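Chitinase (Chromobacterium violaceum, PDB 4TXG) probably hydrolyses the glycosidic bonds of chitin, contributing to breakdown of this polysaccharide. Local coordinates at residues I501-H506 against Y536-I542; M522-K526 against S578-E582. All coordinates share one frame. Residue numbers count along the deposited sequence, not the author numbering.

Contact 1. Residues I501-H506 against Y536-I542; sequences IDNIWH and YLAAYGI
Two irregular segments face each other, their closest alpha carbons, I504 CA and Y540 CA, 7.3 Å apart. I501 belongs to a 3-10 segment that begins earlier in the chain; a type I turn follows from N503 to H506, where N503 O accepts H506 ND1 at 2.8 Å and, more weakly, H506 N. Y536-I542 includes a 3-10 turn around A539-Y540, then G541 with positive phi (75°). The chi1-p side chain of I504 lies among four residues: I504 CD1 is 3.7 Å from Y536 CE1 and 4.2 Å from Y540 CE2, I504 CG2 3.8 Å from L537 CD2, and I504 CB 3.8 Å from I542 CD1. I504 O sits over one face of the Y540 ring. W505 NE1 donates a nearly straight hydrogen bond to Y540 OH (2.8 Å, 172°). R164 makes a cation-pi contact with W505. Both loops flank helix 522-530 between strands 457-462 and 599-603 of the TIM barrel, consistent with the alpha+beta insertion many family 18 chitinases carry there.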
ATOM      1  N   ILE A 501     -13.741  -4.225  26.404  1.00 11.84           N
ATOM      2  CA  ILE A 501     -14.276  -2.945  25.928  1.00 13.47           C
ATOM      3  C   ILE A 501     -13.216  -2.182  25.133  1.00 12.49           C
ATOM      4  O   ILE A 501     -13.534  -1.260  24.374  1.00 11.08           O
ATOM      5  CB  ILE A 501     -14.782  -2.078  27.105  1.00 15.57           C
ATOM      6  CG1 ILE A 501     -15.668  -0.930  26.598  1.00 16.93           C
ATOM      7  CG2 ILE A 501     -13.610  -1.577  27.949  1.00 13.79           C
ATOM      8  CD1 ILE A 501     -16.384  -0.163  27.705  1.00 19.41           C
ATOM      9  N   ASP A 502     -11.954  -2.593  25.286  1.00 12.05           N
ATOM     10  CA  ASP A 502     -10.842  -1.996  24.538  1.00 10.13           C
ATOM     11  C   ASP A 502     -10.526  -2.720  23.224  1.00 10.27           C
ATOM     12  O   ASP A 502      -9.514  -2.427  22.584  1.00 11.81           O
ATOM     13  CB  ASP A 502      -9.577  -1.986  25.397  1.00 11.06           C
ATOM     14  CG  ASP A 502      -9.722  -1.151  26.642  1.00 17.84           C
ATOM     15  OD1 ASP A 502     -10.396  -0.095  26.575  1.00 15.25           O
ATOM     16  OD2 ASP A 502      -9.158  -1.550  27.689  1.00 15.06           O
ATOM     17  N   ASN A 503     -11.385  -3.647  22.808  1.00  9.89           N
ATOM     18  CA  ASN A 503     -11.043  -4.546  21.710  1.00 11.36           C
ATOM     19  C   ASN A 503     -12.298  -5.056  20.986  1.00 11.24           C
ATOM     20  O   ASN A 503     -12.403  -6.236  20.665  1.00 11.35           O
ATOM     21  CB  ASN A 503     -10.211  -5.713  22.272  1.00  9.85           C
ATOM     22  CG  ASN A 503      -9.583  -6.590  21.196  1.00  9.61           C
ATOM     23  OD1 ASN A 503      -9.124  -6.113  20.159  1.00 10.51           O
ATOM     24  ND2 ASN A 503      -9.560  -7.895  21.453  1.00 10.82           N
ATOM     25  N   ILE A 504     -13.255  -4.166  20.726  1.00 12.22           N
ATOM     26  CA  ILE A 504     -14.579  -4.630  20.306  1.00 11.59           C
ATOM     27  C   ILE A 504     -14.630  -5.155  18.873  1.00 10.29           C
ATOM     28  O   ILE A 504     -15.564  -5.861  18.511  1.00 13.22           O
ATOM     29  CB  ILE A 504     -15.655  -3.525  20.477  1.00 11.13           C
ATOM     30  CG1 ILE A 504     -15.577  -2.457  19.381  1.00 12.51           C
ATOM     31  CG2 ILE A 504     -15.566  -2.913  21.871  1.00 11.27           C
ATOM     32  CD1 ILE A 504     -16.812  -1.518  19.375  1.00 10.46           C
ATOM     33  N   TRP A 505     -13.628  -4.824  18.063  1.00  9.42           N
ATOM     34  CA  TRP A 505     -13.561  -5.356  16.705  1.00 11.31           C
ATOM     35  C   TRP A 505     -12.565  -6.513  16.621  1.00 17.93           C
ATOM     36  O   TRP A 505     -11.914  -6.713  15.599  1.00 20.42           O
ATOM     37  CB  TRP A 505     -13.188  -4.254  15.717  1.00  9.69           C
ATOM     38  CG  TRP A 505     -14.383  -3.598  15.098  1.00  9.68           C
ATOM     39  CD1 TRP A 505     -15.688  -3.734  15.478  1.00  9.35           C
ATOM     40  CD2 TRP A 505     -14.380  -2.703  13.981  1.00  9.97           C
ATOM     41  NE1 TRP A 505     -16.501  -2.980  14.659  1.00 12.59           N
ATOM     42  CE2 TRP A 505     -15.719  -2.335  13.734  1.00 10.64           C
ATOM     43  CE3 TRP A 505     -13.374  -2.180  13.164  1.00 10.96           C
ATOM     44  CZ2 TRP A 505     -16.079  -1.468  12.695  1.00 11.29           C
ATOM     45  CZ3 TRP A 505     -13.733  -1.316  12.140  1.00 11.81           C
ATOM     46  CH2 TRP A 505     -15.070  -0.976  11.912  1.00  9.91           C
ATOM     47  N   HIS A 506     -12.469  -7.282  17.702  1.00 16.33           N
ATOM     48  CA  HIS A 506     -11.595  -8.453  17.744  1.00 17.17           C
ATOM     49  C   HIS A 506     -11.998  -9.545  16.757  1.00 18.50           C
ATOM     50  O   HIS A 506     -13.163  -9.650  16.358  1.00 18.25           O
ATOM     51  CB  HIS A 506     -11.585  -9.054  19.147  1.00 15.78           C
ATOM     52  CG  HIS A 506     -12.943  -9.462  19.631  1.00 21.33           C
ATOM     53  ND1 HIS A 506     -13.703  -8.672  20.467  1.00 20.53           N
ATOM     54  CD2 HIS A 506     -13.685 -10.565  19.379  1.00 25.08           C
ATOM     55  CE1 HIS A 506     -14.852  -9.275  20.716  1.00 25.49           C
ATOM     56  NE2 HIS A 506     -14.867 -10.427  20.070  1.00 26.35           N
ATOM     57  N   TYR A 536     -23.960  -0.233  21.601  1.00 18.32           N
ATOM     58  CA  TYR A 536     -23.822  -1.316  20.631  1.00 16.94           C
ATOM     59  C   TYR A 536     -23.051  -2.538  21.150  1.00 17.63           C
ATOM     60  O   TYR A 536     -22.894  -3.516  20.427  1.00 17.69           O
ATOM     61  CB  TYR A 536     -23.115  -0.773  19.378  1.00 15.22           C
ATOM     62  CG  TYR A 536     -21.968   0.150  19.749  1.00 14.25           C
ATOM     63  CD1 TYR A 536     -20.778  -0.364  20.245  1.00 12.02           C
ATOM     64  CD2 TYR A 536     -22.099   1.533  19.658  1.00 15.32           C
ATOM     65  CE1 TYR A 536     -19.732   0.468  20.631  1.00 12.31           C
ATOM     66  CE2 TYR A 536     -21.056   2.377  20.026  1.00 14.74           C
ATOM     67  CZ  TYR A 536     -19.877   1.839  20.516  1.00 13.81           C
ATOM     68  OH  TYR A 536     -18.847   2.672  20.890  1.00 12.94           O
ATOM     69  N   LEU A 537     -22.543  -2.484  22.380  1.00 14.33           N
ATOM     70  CA  LEU A 537     -21.681  -3.564  22.866  1.00 14.94           C
ATOM     71  C   LEU A 537     -22.370  -4.925  22.807  1.00 16.09           C
ATOM     72  O   LEU A 537     -21.782  -5.904  22.346  1.00 20.34           O
ATOM     73  CB  LEU A 537     -21.205  -3.296  24.295  1.00 16.58           C
ATOM     74  CG  LEU A 537     -20.156  -2.204  24.513  1.00 16.94           C
ATOM     75  CD1 LEU A 537     -19.701  -2.210  25.969  1.00 20.39           C
ATOM     76  CD2 LEU A 537     -18.953  -2.339  23.550  1.00 15.49           C
ATOM     77  N   ALA A 538     -23.615  -4.977  23.272  1.00 20.08           N
ATOM     78  CA  ALA A 538     -24.362  -6.230  23.299  1.00 23.02           C
ATOM     79  C   ALA A 538     -24.535  -6.788  21.886  1.00 24.73           C
ATOM     80  O   ALA A 538     -24.489  -8.004  21.682  1.00 25.68           O
ATOM     81  CB  ALA A 538     -25.717  -6.034  23.972  1.00 24.63           C
ATOM     82  N   ALA A 539     -24.695  -5.899  20.907  1.00 20.93           N
ATOM     83  CA  ALA A 539     -24.866  -6.322  19.516  1.00 21.16           C
ATOM     84  C   ALA A 539     -23.613  -7.002  18.963  1.00 21.76           C
ATOM     85  O   ALA A 539     -23.696  -7.739  17.977  1.00 26.47           O
ATOM     86  CB  ALA A 539     -25.254  -5.127  18.641  1.00 24.39           C
ATOM     87  N   TYR A 540     -22.461  -6.758  19.591  1.00 16.02           N
ATOM     88  CA  TYR A 540     -21.216  -7.423  19.212  1.00 17.62           C
ATOM     89  C   TYR A 540     -20.992  -8.696  20.028  1.00 22.39           C
ATOM     90  O   TYR A 540     -19.932  -9.315  19.946  1.00 24.10           O
ATOM     91  CB  TYR A 540     -20.014  -6.483  19.377  1.00 18.80           C
ATOM     92  CG  TYR A 540     -19.822  -5.559  18.192  1.00 16.07           C
ATOM     93  CD1 TYR A 540     -19.406  -6.059  16.962  1.00 17.89           C
ATOM     94  CD2 TYR A 540     -20.068  -4.199  18.298  1.00 16.45           C
ATOM     95  CE1 TYR A 540     -19.248  -5.229  15.865  1.00 16.13           C
ATOM     96  CE2 TYR A 540     -19.910  -3.354  17.201  1.00 13.57           C
ATOM     97  CZ  TYR A 540     -19.497  -3.878  15.991  1.00 14.20           C
ATOM     98  OH  TYR A 540     -19.339  -3.051  14.905  1.00 14.47           O
ATOM     99  N   GLY A 541     -21.994  -9.079  20.810  1.00 22.80           N
ATOM    100  CA  GLY A 541     -21.899 -10.263  21.649  1.00 24.86           C
ATOM    101  C   GLY A 541     -21.027 -10.026  22.867  1.00 27.25           C
ATOM    102  O   GLY A 541     -20.503 -10.963  23.467  1.00 28.98           O
ATOM    103  N   ILE A 542     -20.878  -8.761  23.235  1.00 26.34           N
ATOM    104  CA  ILE A 542     -20.027  -8.388  24.355  1.00 24.30           C
ATOM    105  C   ILE A 542     -20.882  -8.138  25.588  1.00 28.57           C
ATOM    106  O   ILE A 542     -21.683  -7.208  25.609  1.00 32.36           O
ATOM    107  CB  ILE A 542     -19.191  -7.131  24.034  1.00 23.17           C
ATOM    108  CG1 ILE A 542     -18.204  -7.424  22.903  1.00 24.13           C
ATOM    109  CG2 ILE A 542     -18.466  -6.649  25.272  1.00 25.07           C
ATOM    110  CD1 ILE A 542     -17.490  -6.194  22.367  1.00 24.55           C
TER
HETATM  111  O   HOH W   1     -17.467 -11.686  19.864  1.00 37.52           O

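Contact 2. Residues M522-K526 against S578-E582; sequences MWHAK and STEDE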
ATOM      1  N   MET A 522     -13.058   3.798  15.050  1.00  7.82           N
ATOM      2  CA  MET A 522     -12.761   5.077  15.691  1.00  9.20           C
ATOM      3  C   MET A 522     -13.980   5.676  16.412  1.00  8.45           C
ATOM      4  O   MET A 522     -13.808   6.455  17.360  1.00  8.68           O
ATOM      5  CB  MET A 522     -12.182   6.074  14.674  1.00  7.66           C
ATOM      6  CG  MET A 522     -10.637   6.024  14.592  1.00  8.56           C
ATOM      7  SD  MET A 522      -9.845   6.140  16.216  1.00 10.36           S
ATOM      8  CE  MET A 522     -10.500   7.701  16.790  1.00  9.35           C
ATOM      9  N   TRP A 523     -15.204   5.319  16.012  1.00  8.98           N
ATOM     10  CA  TRP A 523     -16.346   5.804  16.795  1.00  9.35           C
ATOM     11  C   TRP A 523     -16.305   5.257  18.218  1.00  9.98           C
ATOM     12  O   TRP A 523     -16.667   5.957  19.169  1.00 10.15           O
ATOM     13  CB  TRP A 523     -17.710   5.463  16.166  1.00  9.70           C
ATOM     14  CG  TRP A 523     -17.832   4.207  15.314  1.00 10.02           C
ATOM     15  CD1 TRP A 523     -17.526   4.090  13.981  1.00 10.63           C
ATOM     16  CD2 TRP A 523     -18.389   2.938  15.705  1.00 10.93           C
ATOM     17  NE1 TRP A 523     -17.821   2.825  13.538  1.00  9.19           N
ATOM     18  CE2 TRP A 523     -18.347   2.096  14.572  1.00  9.59           C
ATOM     19  CE3 TRP A 523     -18.890   2.426  16.908  1.00 10.26           C
ATOM     20  CZ2 TRP A 523     -18.790   0.768  14.604  1.00 12.41           C
ATOM     21  CZ3 TRP A 523     -19.337   1.111  16.940  1.00 13.74           C
ATOM     22  CH2 TRP A 523     -19.280   0.295  15.793  1.00 13.50           C
ATOM     23  N   HIS A 524     -15.853   4.018  18.382  1.00 10.16           N
ATOM     24  CA  HIS A 524     -15.798   3.475  19.728  1.00  9.79           C
ATOM     25  C   HIS A 524     -14.692   4.168  20.527  1.00 13.07           C
ATOM     26  O   HIS A 524     -14.891   4.490  21.695  1.00 10.11           O
ATOM     27  CB  HIS A 524     -15.593   1.954  19.720  1.00 10.34           C
ATOM     28  CG  HIS A 524     -15.607   1.357  21.096  1.00 10.60           C
ATOM     29  ND1 HIS A 524     -16.675   1.493  21.947  1.00 11.68           N
ATOM     30  CD2 HIS A 524     -14.665   0.654  21.773  1.00 10.04           C
ATOM     31  CE1 HIS A 524     -16.403   0.884  23.095  1.00 12.96           C
ATOM     32  NE2 HIS A 524     -15.186   0.379  23.013  1.00 10.62           N
ATOM     33  N   ALA A 525     -13.549   4.435  19.894  1.00 10.59           N
ATOM     34  CA  ALA A 525     -12.479   5.179  20.555  1.00  9.08           C
ATOM     35  C   ALA A 525     -12.934   6.586  20.961  1.00 12.85           C
ATOM     36  O   ALA A 525     -12.522   7.104  21.997  1.00 13.80           O
ATOM     37  CB  ALA A 525     -11.250   5.258  19.649  1.00 10.44           C
ATOM     38  N   LYS A 526     -13.781   7.202  20.142  1.00 11.41           N
ATOM     39  CA  LYS A 526     -14.315   8.521  20.472  1.00 10.29           C
ATOM     40  C   LYS A 526     -15.272   8.445  21.667  1.00 12.89           C
ATOM     41  O   LYS A 526     -15.299   9.356  22.501  1.00 12.78           O
ATOM     42  CB  LYS A 526     -15.002   9.146  19.247  1.00  9.92           C
ATOM     43  CG  LYS A 526     -13.998   9.689  18.214  1.00 13.47           C
ATOM     44  CD  LYS A 526     -13.363  10.967  18.757  1.00 19.59           C
ATOM     45  CE  LYS A 526     -11.958  11.224  18.235  1.00 23.19           C
ATOM     46  NZ  LYS A 526     -11.337  12.410  18.940  1.00 22.43           N
ATOM     47  N   SER A 578      -3.818   3.322  20.175  1.00  7.40           N
ATOM     48  CA  SER A 578      -3.436   4.230  19.101  1.00  8.50           C
ATOM     49  C   SER A 578      -4.651   4.604  18.267  1.00  8.05           C
ATOM     50  O   SER A 578      -5.364   3.730  17.779  1.00  9.51           O
ATOM     51  CB  SER A 578      -2.366   3.596  18.204  1.00 10.63           C
ATOM     52  OG  SER A 578      -2.143   4.416  17.075  1.00  9.90           O
ATOM     53  N   THR A 579      -4.884   5.899  18.096  1.00  8.44           N
ATOM     54  CA  THR A 579      -6.066   6.353  17.378  1.00  6.99           C
ATOM     55  C   THR A 579      -5.708   7.181  16.144  1.00  9.91           C
ATOM     56  O   THR A 579      -4.536   7.422  15.847  1.00  9.01           O
ATOM     57  CB  THR A 579      -6.995   7.180  18.301  1.00 10.04           C
ATOM     58  OG1 THR A 579      -6.279   8.307  18.821  1.00 11.78           O
ATOM     59  CG2 THR A 579      -7.492   6.322  19.469  1.00 11.51           C
ATOM     60  N   GLU A 580      -6.735   7.589  15.414  1.00  9.22           N
ATOM     61  CA  GLU A 580      -6.583   8.456  14.254  1.00  6.94           C
ATOM     62  C   GLU A 580      -7.822   9.333  14.257  1.00  8.41           C
ATOM     63  O   GLU A 580      -8.942   8.816  14.264  1.00 11.19           O
ATOM     64  CB  GLU A 580      -6.469   7.634  12.960  1.00  8.81           C
ATOM     65  CG  GLU A 580      -6.174   8.442  11.697  1.00 11.33           C
ATOM     66  CD  GLU A 580      -4.692   8.759  11.530  1.00 14.93           C
ATOM     67  OE1 GLU A 580      -4.101   9.405  12.420  1.00 18.46           O
ATOM     68  OE2 GLU A 580      -4.108   8.354  10.509  1.00 17.21           O
ATOM     69  N   ASP A 581      -7.658  10.651  14.298  1.00  7.98           N
ATOM     70  CA  ASP A 581      -8.855  11.497  14.334  1.00  8.06           C
ATOM     71  C   ASP A 581      -8.637  12.797  13.571  1.00 10.40           C
ATOM     72  O   ASP A 581      -7.729  12.882  12.745  1.00 10.75           O
ATOM     73  CB  ASP A 581      -9.331  11.746  15.784  1.00 12.80           C
ATOM     74  CG  ASP A 581      -8.326  12.500  16.657  1.00 17.54           C
ATOM     75  OD1 ASP A 581      -7.452  13.237  16.147  1.00 14.71           O
ATOM     76  OD2 ASP A 581      -8.448  12.373  17.905  1.00 16.55           O
ATOM     77  N   GLU A 582      -9.478  13.798  13.814  1.00 10.44           N
ATOM     78  CA  GLU A 582      -9.470  14.958  12.928  1.00 10.03           C
ATOM     79  C   GLU A 582      -8.150  15.720  12.968  1.00 12.26           C
ATOM     80  O   GLU A 582      -7.738  16.314  11.969  1.00 10.35           O
ATOM     81  CB  GLU A 582     -10.632  15.890  13.264  1.00 11.37           C
ATOM     82  CG  GLU A 582     -11.982  15.253  12.960  1.00 14.50           C
ATOM     83  CD  GLU A 582     -13.098  15.749  13.863  1.00 26.23           C
ATOM     84  OE1 GLU A 582     -13.388  15.083  14.892  1.00 29.98           O
ATOM     85  OE2 GLU A 582     -13.698  16.793  13.533  1.00 27.73           O
TER
HETATM   86  O   HOH W   2     -10.991  14.501  16.374  1.00 21.98           O
HETATM   87  O   HOH W   3     -12.965  14.251  18.129  1.00 48.51           O
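M522 lays its thioether across the backbone of T579 and E580: M522 SD is 3.7 Å from T579 CB, and M522 CE comes to 3.2 Å from E580 O and 4.3 Å from D581 CB. The sulfur also accepts a weak but nearly straight hydrogen bond from E580 N (E580 N to M522 SD, 3.5 Å, 170°), an uncommon role for methionine. E580 O faces the methyl group M522 CE and has no polar partner in the model. Along the helix, A525 CB meets T579 CG2 at 3.9 Å. K526 starts sideways and, with chi1 and chi2 both m, bends round into a salt bridge, K526 NZ to D581 OD2 at 3.1 Å; R557 also binds that carboxylate, and E529 pairs with the lysine. Two waters bridge K526 NZ and E582 OE1, each through one weak leg. D581 is the N-cap of helix 582-594, its OD1 taking the amide of Q583, so one carboxylate caps a helix and holds a lysine of another. The first turn of helix 522-530 thus packs where the probable insertion returns to the barrel, between strand 575-578 of the four-stranded antiparallel sheet and helix 582-594, which leads to barrel strand 599-603, with Y609 of strand 609-612 alongside.

In the fold
Helix 522-530 joins the two contacts, whose centres lie about 15 Å apart. Its residue H524 takes no part in contact 2 but faces contact 1: H524 ND1 is 2.7 Å from Y536 OH and H524 NE2 2.7 Å from I501 O, both probable hydrogen bonds, so one imidazole ties both segments of contact 1 to the helix. W523 adds packing, with W523 CH2 3.5 Å from Y540 OH. Along the chain the segments alternate: 522-526 falls between the two of contact 1, and 536-542 between those of contact 2. All four lie between barrel strands 457-462 and 599-603; a cesium ion lies about 8 Å from the W505 side chain.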